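Local coordinates for protein esterase (Alcaligenes sp., PDB 1QLW) that probably hydrolyses carboxylic esters, as a bacterial esterase with the alpha/beta-hydrolase fold, at residues D153-T158 with I256-R261; G295-H298 with Q302-N305; I102-R107 with G209-Q214. One frame throughout, in Å; residues are numbered along the deposited sequence.

Contact 1 of 3, residues D153-T158 with I256-R261; sequences DAFKDT and IEEFPR
Phe155 reaches across to Phe259 and Glu258, and it is the end of its ring that does the touching. The apolar part is edge to edge: Phe155 CZ lies 3.7 Å from Phe259 CE1, and Phe155 CE2 is 3.8 Å from the same carbon. Each ring meets the other near its own plane; the two phenyl rings present no face to each other, and the pair is neither a stack nor a T-shaped contact. The polar part is a carboxylate at the ring edge. Glu258 OE1 stands 3.3 Å from Phe155 CE1 and 3.4 Å from Phe155 CZ, close to the ring plane, where the positive edge of the aromatic ring probably favours a carboxylate oxygen. The carboxylate is turned 57° from the ring. Glu258 CG sits between its backbone N and carbonyl carbon (chi1 61°), and the chain then runs extended toward the phenyl group. The stronger partner of Glu258 is His255, whose ND1 is hydrogen-bonded to OE2; Asp157 OD1 binds NE2 of the same imidazole, and Phe155 stacks on its ring. Two carboxylates on one histidine would tend to favour its protonated form. Both segments are loops with a type I turn: 153-158 follows helix 138-144, whose Trp142 binds Asp153 O, while 256-261 leads from strand 248-252 into helix 263-278, with Arg261 reaching Lys38 O of the second subunit.

Contact 2 of 3, residues G295-H298 with Q302-N305; sequences GNSH and QDRN
Asn296 faces Asp303 and Asn305, and its side chain is engaged from root to tip. CB already lies 3.5 Å from Asp303 OD2. CG is flanked by that oxygen and by Asn305 OD1. At the tip, Asn296 OD1 accepts a nearly straight bond from Asn305 ND2 (3.1 Å, 173°), while Asn296 ND2 gives one hydrogen bond back to Asn305 OD1 at 2.8 Å, on a lone pair in the carbonyl plane. The two amides thus pair head to head in a ring of two bonds, their planes 20° apart. Asn296 ND2 also gives a hydrogen bond to Asp303 OD2, again 2.8 Å, on the anti lone pair of the carboxylate. The syn lone pair of the same oxygen takes Ser297 N at 2.8 Å, so Asp303 OD2 is gripped by two donors. Asp303 OD1 receives Ser297 OG at 2.8 Å, slightly out of the carboxylate plane; with its OG between backbone N and carbonyl carbon (chi1 74°), Ser297 can bind one carboxylate oxygen through its side chain and the other through its backbone. His298 comes next, its ND1 bonded to Glu230, consistent with the histidine-acid pair of an alpha/beta hydrolase. All four touching residues are buried, and three N-H or O-H donors converge on one carboxylate, an arrangement that would stabilise ionised Asp303 and ties the histidine-bearing loop to the entry of helix 306-319.

Contact 3 of 3, residues I102-R107 with G209-Q214; sequences IDQSGR and GIYPFQ
Tyr211 and Gln104 meet through a single hydrogen bond, from Tyr211 OH to Gln104 OE1 at 2.8 Å. The tight part lies around that oxygen. Besides the hydroxyl, Gln104 OE1 has Tyr211 CE2 at 3.4 Å and sits at the ring edge, in the plane of the ring; Gln104 CD is 3.5 Å from Tyr211 CE2. The amide plane is turned 77° from the ring at whose edge it lies, and the hydroxyl approaches from above the carbonyl plane, 47° out of it, not along a lone pair. Away from the oxygen the fit is looser: Gln104 CG comes only to 4.1 Å from Tyr211 CE2, and Gln104 NE2 turns to Gln207 OE1, which holds the amide's rotation. The backbones stay far apart, with 10.5 Å between Gln104 CA and Tyr211 CA; Gln104 CG, anti to the carbonyl carbon (chi1 -78°), starts an extended chain that carries the amide to the tyrosine hydroxyl. Gln104 follows strand 99-103 and opens a type II turn to Arg107, whose guanidinium binds Gln207 as well and forms a salt bridge with Asp175. Tyr211 belongs to helix 211-218, which follows the turn after strand 200-205, where the nucleophile elbow of an alpha/beta hydrolase is expected. Thr186 of helix 185-197 packs on both Gln104 and Tyr211, while Pro212 and Phe213 rest on strand 223-229, and Asp103 makes a salt bridge to Arg109 of the second subunit.

Overall arrangement
The centre of contact 3 lies about 6 Å from the centre of the chain, that of contact 2 about 16 Å and that of contact 1 about 22 Å. The outermost is also the least polar in its meeting, aromatic edges beside a carboxylate, and only partly buried; the other two are buried and rely on hydrogen bonds, a network in contact 2 and a single link in contact 3. Contacts 1 and 2 are neighbours, joined where Arg304 NH2 probably bonds Thr158 O; contact 1 joins two separate loops, whereas contact 2 lies within one, between strand 283-287 and helix 306-319. Contact 3 instead joins the loop after strand 99-103 to helix 211-218.

Contact 1 of 3, residues D153-T158 with I256-R261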
ATOM      1  N   ASP A 153      24.188   9.901 -15.362  1.00 17.36           N
ATOM      2  CA  ASP A 153      24.319   9.770 -16.810  1.00 18.22           C
ATOM      3  C   ASP A 153      23.527   8.580 -17.334  1.00 17.01           C
ATOM      4  O   ASP A 153      23.734   7.459 -16.895  1.00 18.12           O
ATOM      5  CB  ASP A 153      25.788   9.612 -17.163  1.00 21.18           C
ATOM      6  CG  ASP A 153      26.540  10.926 -17.017  1.00 26.05           C
ATOM      7  OD1 ASP A 153      25.952  12.005 -17.245  1.00 29.20           O
ATOM      8  OD2 ASP A 153      27.731  10.846 -16.668  1.00 30.50           O
ATOM      9  N   ALA A 154      22.564   8.856 -18.202  1.00 17.57           N
ATOM     10  CA  ALA A 154      21.712   7.814 -18.741  1.00 17.53           C
ATOM     11  C   ALA A 154      22.262   7.272 -20.060  1.00 17.85           C
ATOM     12  O   ALA A 154      22.835   8.009 -20.866  1.00 19.52           O
ATOM     13  CB  ALA A 154      20.320   8.357 -19.055  1.00 19.97           C
ATOM     14  N   PHE A 155      22.025   5.993 -20.303  1.00 17.15           N
ATOM     15  CA  PHE A 155      22.283   5.442 -21.627  1.00 17.56           C
ATOM     16  C   PHE A 155      21.418   6.207 -22.627  1.00 18.26           C
ATOM     17  O   PHE A 155      20.233   6.444 -22.368  1.00 18.86           O
ATOM     18  CB  PHE A 155      21.985   3.956 -21.721  1.00 17.60           C
ATOM     19  CG  PHE A 155      22.864   3.069 -20.882  1.00 16.95           C
ATOM     20  CD1 PHE A 155      24.245   3.107 -21.089  1.00 18.26           C
ATOM     21  CD2 PHE A 155      22.362   2.216 -19.922  1.00 17.08           C
ATOM     22  CE1 PHE A 155      25.084   2.311 -20.329  1.00 19.15           C
ATOM     23  CE2 PHE A 155      23.193   1.423 -19.167  1.00 17.97           C
ATOM     24  CZ  PHE A 155      24.567   1.467 -19.373  1.00 19.35           C
ATOM     25  N   LYS A 156      21.969   6.565 -23.781  1.00 19.60           N
ATOM     26  CA  LYS A 156      21.203   7.281 -24.795  1.00 21.98           C
ATOM     27  C   LYS A 156      20.028   6.477 -25.327  1.00 21.42           C
ATOM     28  O   LYS A 156      19.016   7.082 -25.695  1.00 25.00           O
ATOM     29  CB  LYS A 156      22.105   7.668 -25.969  1.00 25.56           C
ATOM     30  CG  LYS A 156      23.312   8.506 -25.596  1.00 30.54           C
ATOM     31  CD  LYS A 156      22.924   9.779 -24.864  1.00 34.82           C
ATOM     32  CE  LYS A 156      24.162  10.600 -24.530  1.00 37.88           C
ATOM     33  NZ  LYS A 156      24.585  11.461 -25.664  1.00 40.38           N
ATOM     34  N   ASP A 157      20.111   5.145 -25.296  1.00 18.96           N
ATOM     35  CA  ASP A 157      19.031   4.313 -25.809  1.00 19.37           C
ATOM     36  C   ASP A 157      18.144   3.727 -24.718  1.00 18.44           C
ATOM     37  O   ASP A 157      17.351   2.821 -25.013  1.00 19.30           O
ATOM     38  CB  ASP A 157      19.567   3.167 -26.682  1.00 22.73           C
ATOM     39  CG  ASP A 157      20.373   2.149 -25.913  1.00 25.75           C
ATOM     40  OD1 ASP A 157      20.541   2.274 -24.689  1.00 26.83           O
ATOM     41  OD2 ASP A 157      20.840   1.181 -26.554  1.00 29.65           O
ATOM     42  N   THR A 158      18.241   4.204 -23.479  1.00 17.42           N
ATOM     43  CA  THR A 158      17.434   3.564 -22.447  1.00 16.79           C
ATOM     44  C   THR A 158      15.949   3.728 -22.759  1.00 16.51           C
ATOM     45  O   THR A 158      15.478   4.755 -23.233  1.00 18.73           O
ATOM     46  CB  THR A 158      17.718   4.141 -21.059  1.00 17.70           C
ATOM     47  OG1 THR A 158      16.928   3.378 -20.117  1.00 17.57           O
ATOM     48  CG2 THR A 158      17.330   5.600 -20.892  1.00 18.97           C
ATOM     49  N   ILE A 256      23.045  -5.576 -20.146  1.00 16.22           N
ATOM     50  CA  ILE A 256      23.383  -6.503 -19.082  1.00 16.70           C
ATOM     51  C   ILE A 256      24.882  -6.677 -18.926  1.00 17.06           C
ATOM     52  O   ILE A 256      25.438  -6.727 -17.825  1.00 17.46           O
ATOM     53  CB  ILE A 256      22.757  -7.890 -19.372  1.00 18.00           C
ATOM     54  CG1 ILE A 256      21.225  -7.848 -19.291  1.00 19.81           C
ATOM     55  CG2 ILE A 256      23.336  -8.982 -18.486  1.00 19.23           C
ATOM     56  CD1 ILE A 256      20.693  -7.733 -17.878  1.00 20.70           C
ATOM     57  N   GLU A 257      25.567  -6.841 -20.056  1.00 18.60           N
ATOM     58  CA  GLU A 257      26.961  -7.229 -20.057  1.00 20.38           C
ATOM     59  C   GLU A 257      27.914  -6.330 -19.321  1.00 20.89           C
ATOM     60  O   GLU A 257      28.856  -6.836 -18.685  1.00 22.70           O
ATOM     61  CB  GLU A 257      27.442  -7.445 -21.509  1.00 23.14           C
ATOM     62  CG  GLU A 257      27.029  -8.850 -21.927  1.00 28.99           C
ATOM     63  CD  GLU A 257      25.862  -9.160 -22.788  1.00 32.99           C
ATOM     64  OE1 GLU A 257      26.035  -8.588 -23.923  1.00 37.55           O
ATOM     65  OE2 GLU A 257      24.726  -9.643 -22.546  1.00 26.05           O
ATOM     66  N   GLU A 258      27.612  -5.032 -19.278  1.00 20.27           N
ATOM     67  CA  GLU A 258      28.550  -4.113 -18.653  1.00 22.66           C
ATOM     68  C   GLU A 258      28.358  -3.976 -17.160  1.00 21.11           C
ATOM     69  O   GLU A 258      29.147  -3.256 -16.542  1.00 23.71           O
ATOM     70  CB  GLU A 258      28.494  -2.769 -19.370  1.00 27.40           C
ATOM     71  CG  GLU A 258      27.151  -2.078 -19.322  1.00 29.07           C
ATOM     72  CD  GLU A 258      26.953  -1.026 -20.396  1.00 31.88           C
ATOM     73  OE1 GLU A 258      27.536   0.071 -20.212  1.00 33.51           O
ATOM     74  OE2 GLU A 258      26.196  -1.250 -21.375  1.00 31.20           O
ATOM     75  N   PHE A 259      27.400  -4.675 -16.565  1.00 18.50           N
ATOM     76  CA  PHE A 259      27.212  -4.619 -15.123  1.00 17.67           C
ATOM     77  C   PHE A 259      27.547  -5.951 -14.480  1.00 17.67           C
ATOM     78  O   PHE A 259      26.803  -6.933 -14.641  1.00 18.58           O
ATOM     79  CB  PHE A 259      25.752  -4.231 -14.801  1.00 17.05           C
ATOM     80  CG  PHE A 259      25.413  -2.821 -15.190  1.00 17.35           C
ATOM     81  CD1 PHE A 259      24.981  -2.523 -16.460  1.00 17.64           C
ATOM     82  CD2 PHE A 259      25.511  -1.768 -14.287  1.00 18.46           C
ATOM     83  CE1 PHE A 259      24.668  -1.226 -16.832  1.00 18.34           C
ATOM     84  CE2 PHE A 259      25.218  -0.473 -14.659  1.00 19.20           C
ATOM     85  CZ  PHE A 259      24.791  -0.200 -15.937  1.00 17.71           C
ATOM     86  N   PRO A 260      28.575  -5.983 -13.642  1.00 20.06           N
ATOM     87  CA  PRO A 260      28.925  -7.211 -12.930  1.00 21.94           C
ATOM     88  C   PRO A 260      27.823  -7.728 -12.025  1.00 21.08           C
ATOM     89  O   PRO A 260      27.822  -8.943 -11.739  1.00 23.48           O
ATOM     90  CB  PRO A 260      30.215  -6.889 -12.194  1.00 24.24           C
ATOM     91  CG  PRO A 260      30.775  -5.708 -12.899  1.00 26.16           C
ATOM     92  CD  PRO A 260      29.593  -4.930 -13.434  1.00 22.52           C
ATOM     93  N   ARG A 261      26.867  -6.916 -11.591  1.00 20.52           N
ATOM     94  CA  ARG A 261      25.753  -7.351 -10.758  1.00 21.65           C
ATOM     95  C   ARG A 261      24.862  -8.278 -11.592  1.00 20.81           C
ATOM     96  O   ARG A 261      24.244  -9.206 -11.076  1.00 24.57           O
ATOM     97  CB  ARG A 261      24.922  -6.179 -10.216  1.00 22.87           C
ATOM     98  CG  ARG A 261      23.908  -6.441  -9.113  1.00 26.11           C
ATOM     99  CD  ARG A 261      23.063  -5.244  -8.733  1.00 28.31           C
ATOM    100  NE  ARG A 261      22.287  -5.290  -7.504  1.00 30.41           N
ATOM    101  CZ  ARG A 261      22.643  -4.852  -6.302  1.00 31.50           C
ATOM    102  NH1 ARG A 261      23.833  -4.292  -6.105  1.00 31.56           N
ATOM    103  NH2 ARG A 261      21.797  -4.935  -5.271  1.00 32.38           N
TER

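Contact 2 of 3, residues G295-H298 with Q302-N305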
ATOM      1  N   GLY A 295      17.314  -1.628 -25.286  1.00 18.58           N
ATOM      2  CA  GLY A 295      17.319  -0.546 -24.323  1.00 18.71           C
ATOM      3  C   GLY A 295      16.548  -0.797 -23.040  1.00 16.20           C
ATOM      4  O   GLY A 295      16.509   0.113 -22.210  1.00 17.45           O
ATOM      5  N   ASN A 296      15.931  -1.942 -22.827  1.00 15.17           N
ATOM      6  CA  ASN A 296      15.141  -2.112 -21.613  1.00 14.14           C
ATOM      7  C   ASN A 296      16.019  -2.120 -20.370  1.00 14.29           C
ATOM      8  O   ASN A 296      17.080  -2.717 -20.328  1.00 15.53           O
ATOM      9  CB  ASN A 296      14.270  -3.363 -21.662  1.00 14.93           C
ATOM     10  CG  ASN A 296      13.043  -3.141 -22.516  1.00 14.77           C
ATOM     11  OD1 ASN A 296      13.001  -3.554 -23.678  1.00 16.44           O
ATOM     12  ND2 ASN A 296      12.054  -2.466 -21.919  1.00 14.73           N
ATOM     13  N   SER A 297      15.469  -1.442 -19.355  1.00 13.72           N
ATOM     14  CA  SER A 297      16.111  -1.367 -18.058  1.00 13.46           C
ATOM     15  C   SER A 297      15.640  -2.526 -17.187  1.00 12.95           C
ATOM     16  O   SER A 297      14.790  -3.342 -17.566  1.00 14.46           O
ATOM     17  CB  SER A 297      15.757  -0.049 -17.376  1.00 13.57           C
ATOM     18  OG  SER A 297      14.420  -0.039 -16.881  1.00 13.49           O
ATOM     19  N   HIS A 298      16.134  -2.540 -15.944  1.00 12.93           N
ATOM     20  CA  HIS A 298      15.611  -3.514 -14.985  1.00 13.18           C
ATOM     21  C   HIS A 298      14.136  -3.277 -14.664  1.00 13.81           C
ATOM     22  O   HIS A 298      13.418  -4.204 -14.305  1.00 15.12           O
ATOM     23  CB  HIS A 298      16.429  -3.391 -13.701  1.00 14.06           C
ATOM     24  CG  HIS A 298      16.049  -4.337 -12.624  1.00 14.85           C
ATOM     25  ND1 HIS A 298      16.096  -5.711 -12.777  1.00 15.79           N
ATOM     26  CD2 HIS A 298      15.626  -4.124 -11.356  1.00 18.20           C
ATOM     27  CE1 HIS A 298      15.698  -6.278 -11.648  1.00 17.55           C
ATOM     28  NE2 HIS A 298      15.448  -5.331 -10.749  1.00 19.32           N
ATOM     29  N   GLN A 302       7.956  -0.577 -16.402  1.00 11.65           N
ATOM     30  CA  GLN A 302       7.751   0.859 -16.380  1.00 12.24           C
ATOM     31  C   GLN A 302       8.360   1.573 -17.596  1.00 12.19           C
ATOM     32  O   GLN A 302       8.188   2.789 -17.751  1.00 13.47           O
ATOM     33  CB  GLN A 302       8.368   1.485 -15.116  1.00 12.34           C
ATOM     34  CG  GLN A 302       7.705   0.967 -13.844  1.00 12.15           C
ATOM     35  CD  GLN A 302       8.324   1.507 -12.577  1.00 12.52           C
ATOM     36  OE1 GLN A 302       9.291   2.262 -12.606  1.00 14.53           O
ATOM     37  NE2 GLN A 302       7.742   1.079 -11.460  1.00 12.93           N
ATOM     38  N   ASP A 303       9.094   0.841 -18.422  1.00 12.31           N
ATOM     39  CA  ASP A 303       9.803   1.399 -19.555  1.00 12.90           C
ATOM     40  C   ASP A 303       8.837   1.928 -20.607  1.00 12.81           C
ATOM     41  O   ASP A 303       7.639   1.627 -20.615  1.00 13.35           O
ATOM     42  CB  ASP A 303      10.752   0.340 -20.123  1.00 13.03           C
ATOM     43  CG  ASP A 303      12.081   0.156 -19.400  1.00 12.81           C
ATOM     44  OD1 ASP A 303      12.409   0.960 -18.516  1.00 14.17           O
ATOM     45  OD2 ASP A 303      12.762  -0.834 -19.772  1.00 14.00           O
ATOM     46  N   ARG A 304       9.357   2.722 -21.551  1.00 14.00           N
ATOM     47  CA  ARG A 304       8.525   3.344 -22.571  1.00 15.00           C
ATOM     48  C   ARG A 304       7.868   2.320 -23.488  1.00 15.39           C
ATOM     49  O   ARG A 304       6.805   2.586 -24.046  1.00 18.49           O
ATOM     50  CB  ARG A 304       9.341   4.376 -23.345  1.00 17.30           C
ATOM     51  CG  ARG A 304       9.688   5.602 -22.513  1.00 20.88           C
ATOM     52  CD  ARG A 304      10.444   6.645 -23.332  1.00 27.78           C
ATOM     53  NE  ARG A 304      11.714   6.170 -23.846  1.00 32.67           N
ATOM     54  CZ  ARG A 304      12.015   5.723 -25.054  1.00 35.57           C
ATOM     55  NH1 ARG A 304      11.115   5.674 -26.027  1.00 36.66           N
ATOM     56  NH2 ARG A 304      13.262   5.345 -25.298  1.00 36.70           N
ATOM     57  N   ASN A 305       8.502   1.174 -23.695  1.00 14.61           N
ATOM     58  CA  ASN A 305       7.955   0.083 -24.488  1.00 14.84           C
ATOM     59  C   ASN A 305       7.405  -1.003 -23.557  1.00 13.87           C
ATOM     60  O   ASN A 305       7.317  -2.165 -23.960  1.00 14.71           O
ATOM     61  CB  ASN A 305       9.013  -0.493 -25.436  1.00 15.40           C
ATOM     62  CG  ASN A 305      10.084  -1.219 -24.669  1.00 15.50           C
ATOM     63  OD1 ASN A 305      10.338  -0.935 -23.495  1.00 16.35           O
ATOM     64  ND2 ASN A 305      10.746  -2.183 -25.291  1.00 17.68           N
TER

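Contact 3 of 3, residues I102-R107 with G209-Q214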
ATOM      1  N   ILE A 102       0.298  -7.841  -4.947  1.00 11.15           N
ATOM      2  CA  ILE A 102       0.631  -7.950  -3.535  1.00 11.42           C
ATOM      3  C   ILE A 102       1.571  -6.848  -3.072  1.00 10.88           C
ATOM      4  O   ILE A 102       2.267  -6.213  -3.864  1.00 12.02           O
ATOM      5  CB  ILE A 102       1.231  -9.334  -3.195  1.00 13.03           C
ATOM      6  CG1 ILE A 102       2.642  -9.532  -3.733  1.00 16.94           C
ATOM      7  CG2 ILE A 102       0.301 -10.436  -3.692  1.00 16.53           C
ATOM      8  CD1 ILE A 102       3.659 -10.137  -2.852  1.00 20.41           C
ATOM      9  N   ASP A 103       1.578  -6.649  -1.743  1.00 10.72           N
ATOM     10  CA  ASP A 103       2.744  -6.080  -1.073  1.00 10.59           C
ATOM     11  C   ASP A 103       3.384  -7.242  -0.299  1.00 10.24           C
ATOM     12  O   ASP A 103       2.701  -7.940   0.445  1.00 11.08           O
ATOM     13  CB  ASP A 103       2.438  -4.939  -0.109  1.00 10.91           C
ATOM     14  CG  ASP A 103       2.096  -3.636  -0.818  1.00 10.71           C
ATOM     15  OD1 ASP A 103       2.405  -3.508  -2.034  1.00 12.25           O
ATOM     16  OD2 ASP A 103       1.604  -2.701  -0.139  1.00 12.00           O
ATOM     17  N   GLN A 104       4.688  -7.435  -0.516  1.00 10.91           N
ATOM     18  CA  GLN A 104       5.388  -8.493   0.195  1.00 11.00           C
ATOM     19  C   GLN A 104       5.179  -8.385   1.700  1.00 10.71           C
ATOM     20  O   GLN A 104       4.996  -7.287   2.236  1.00 11.21           O
ATOM     21  CB  GLN A 104       6.893  -8.406  -0.021  1.00 11.00           C
ATOM     22  CG  GLN A 104       7.424  -8.934  -1.340  1.00 11.19           C
ATOM     23  CD  GLN A 104       8.935  -8.982  -1.348  1.00 10.57           C
ATOM     24  OE1 GLN A 104       9.550  -9.387  -0.345  1.00 11.62           O
ATOM     25  NE2 GLN A 104       9.559  -8.571  -2.435  1.00 11.24           N
ATOM     26  N   SER A 105       5.272  -9.519   2.376  1.00 11.81           N
ATOM     27  CA  SER A 105       5.327  -9.490   3.836  1.00 11.79           C
ATOM     28  C   SER A 105       6.378  -8.468   4.264  1.00 12.19           C
ATOM     29  O   SER A 105       7.475  -8.400   3.700  1.00 12.86           O
ATOM     30  CB  SER A 105       5.712 -10.873   4.338  1.00 13.59           C
ATOM     31  OG  SER A 105       4.738 -11.842   4.018  1.00 14.37           O
ATOM     32  N   GLY A 106       6.041  -7.660   5.262  1.00 11.83           N
ATOM     33  CA  GLY A 106       6.965  -6.685   5.795  1.00 12.55           C
ATOM     34  C   GLY A 106       7.285  -5.527   4.872  1.00 11.30           C
ATOM     35  O   GLY A 106       8.337  -4.909   5.047  1.00 12.59           O
ATOM     36  N   ARG A 107       6.405  -5.226   3.935  1.00 11.31           N
ATOM     37  CA  ARG A 107       6.590  -4.140   2.984  1.00 11.09           C
ATOM     38  C   ARG A 107       5.230  -3.480   2.746  1.00 10.37           C
ATOM     39  O   ARG A 107       4.209  -4.145   2.722  1.00 11.18           O
ATOM     40  CB  ARG A 107       7.142  -4.656   1.643  1.00 11.06           C
ATOM     41  CG  ARG A 107       7.705  -3.607   0.710  1.00 11.79           C
ATOM     42  CD  ARG A 107       9.139  -3.187   0.998  1.00 11.96           C
ATOM     43  NE  ARG A 107      10.040  -4.338   1.025  1.00 11.34           N
ATOM     44  CZ  ARG A 107      10.438  -5.016  -0.048  1.00 10.51           C
ATOM     45  NH1 ARG A 107      10.138  -4.555  -1.255  1.00 11.27           N
ATOM     46  NH2 ARG A 107      11.095  -6.149   0.112  1.00 12.18           N
ATOM     47  N   GLY A 209      12.309 -12.572  -7.541  1.00 12.61           N
ATOM     48  CA  GLY A 209      12.457 -13.474  -8.670  1.00 13.26           C
ATOM     49  C   GLY A 209      12.411 -14.932  -8.271  1.00 12.60           C
ATOM     50  O   GLY A 209      11.744 -15.740  -8.924  1.00 14.58           O
ATOM     51  N   ILE A 210      13.143 -15.283  -7.218  1.00 12.31           N
ATOM     52  CA  ILE A 210      13.220 -16.667  -6.758  1.00 12.32           C
ATOM     53  C   ILE A 210      11.965 -17.136  -6.040  1.00 11.91           C
ATOM     54  O   ILE A 210      11.718 -18.338  -5.929  1.00 13.27           O
ATOM     55  CB  ILE A 210      14.454 -16.814  -5.837  1.00 13.08           C
ATOM     56  CG1 ILE A 210      14.833 -18.280  -5.624  1.00 13.58           C
ATOM     57  CG2 ILE A 210      14.272 -16.118  -4.501  1.00 13.34           C
ATOM     58  CD1 ILE A 210      15.219 -19.035  -6.878  1.00 15.38           C
ATOM     59  N   TYR A 211      11.154 -16.203  -5.510  1.00 12.07           N
ATOM     60  CA  TYR A 211      10.013 -16.599  -4.691  1.00 12.34           C
ATOM     61  C   TYR A 211       9.103 -17.637  -5.297  1.00 11.99           C
ATOM     62  O   TYR A 211       8.796 -18.621  -4.620  1.00 13.19           O
ATOM     63  CB  TYR A 211       9.176 -15.414  -4.206  1.00 12.60           C
ATOM     64  CG  TYR A 211       9.793 -14.416  -3.266  1.00 11.69           C
ATOM     65  CD1 TYR A 211      11.087 -14.478  -2.764  1.00 12.21           C
ATOM     66  CD2 TYR A 211       8.996 -13.358  -2.816  1.00 11.78           C
ATOM     67  CE1 TYR A 211      11.572 -13.495  -1.913  1.00 12.10           C
ATOM     68  CE2 TYR A 211       9.459 -12.388  -1.957  1.00 11.71           C
ATOM     69  CZ  TYR A 211      10.762 -12.457  -1.503  1.00 11.37           C
ATOM     70  OH  TYR A 211      11.295 -11.508  -0.660  1.00 12.73           O
ATOM     71  N   PRO A 212       8.614 -17.464  -6.522  1.00 12.59           N
ATOM     72  CA  PRO A 212       7.668 -18.453  -7.051  1.00 13.19           C
ATOM     73  C   PRO A 212       8.233 -19.848  -7.128  1.00 12.35           C
ATOM     74  O   PRO A 212       7.493 -20.825  -6.995  1.00 13.32           O
ATOM     75  CB  PRO A 212       7.284 -17.921  -8.424  1.00 14.63           C
ATOM     76  CG  PRO A 212       7.697 -16.517  -8.447  1.00 17.99           C
ATOM     77  CD  PRO A 212       8.775 -16.310  -7.424  1.00 13.86           C
ATOM     78  N   PHE A 213       9.531 -19.947  -7.403  1.00 12.60           N
ATOM     79  CA  PHE A 213      10.185 -21.243  -7.474  1.00 12.52           C
ATOM     80  C   PHE A 213      10.274 -21.891  -6.103  1.00 12.60           C
ATOM     81  O   PHE A 213      10.127 -23.102  -5.966  1.00 14.20           O
ATOM     82  CB  PHE A 213      11.581 -21.092  -8.089  1.00 13.12           C
ATOM     83  CG  PHE A 213      11.564 -20.455  -9.449  1.00 13.25           C
ATOM     84  CD1 PHE A 213      11.148 -21.165 -10.567  1.00 14.49           C
ATOM     85  CD2 PHE A 213      11.951 -19.144  -9.614  1.00 14.63           C
ATOM     86  CE1 PHE A 213      11.143 -20.578 -11.824  1.00 15.09           C
ATOM     87  CE2 PHE A 213      11.964 -18.546 -10.857  1.00 15.78           C
ATOM     88  CZ  PHE A 213      11.555 -19.270 -11.967  1.00 15.58           C
ATOM     89  N   GLN A 214      10.554 -21.077  -5.065  1.00 12.90           N
ATOM     90  CA  GLN A 214      10.536 -21.584  -3.703  1.00 13.54           C
ATOM     91  C   GLN A 214       9.119 -21.972  -3.301  1.00 13.16           C
ATOM     92  O   GLN A 214       8.916 -22.971  -2.598  1.00 14.83           O
ATOM     93  CB  GLN A 214      11.118 -20.530  -2.753  1.00 13.41           C
ATOM     94  CG  GLN A 214      12.591 -20.308  -3.016  1.00 13.78           C
ATOM     95  CD  GLN A 214      13.205 -19.184  -2.227  1.00 14.56           C
ATOM     96  OE1 GLN A 214      12.502 -18.277  -1.767  1.00 16.50           O
ATOM     97  NE2 GLN A 214      14.518 -19.184  -2.066  1.00 16.48           N
TER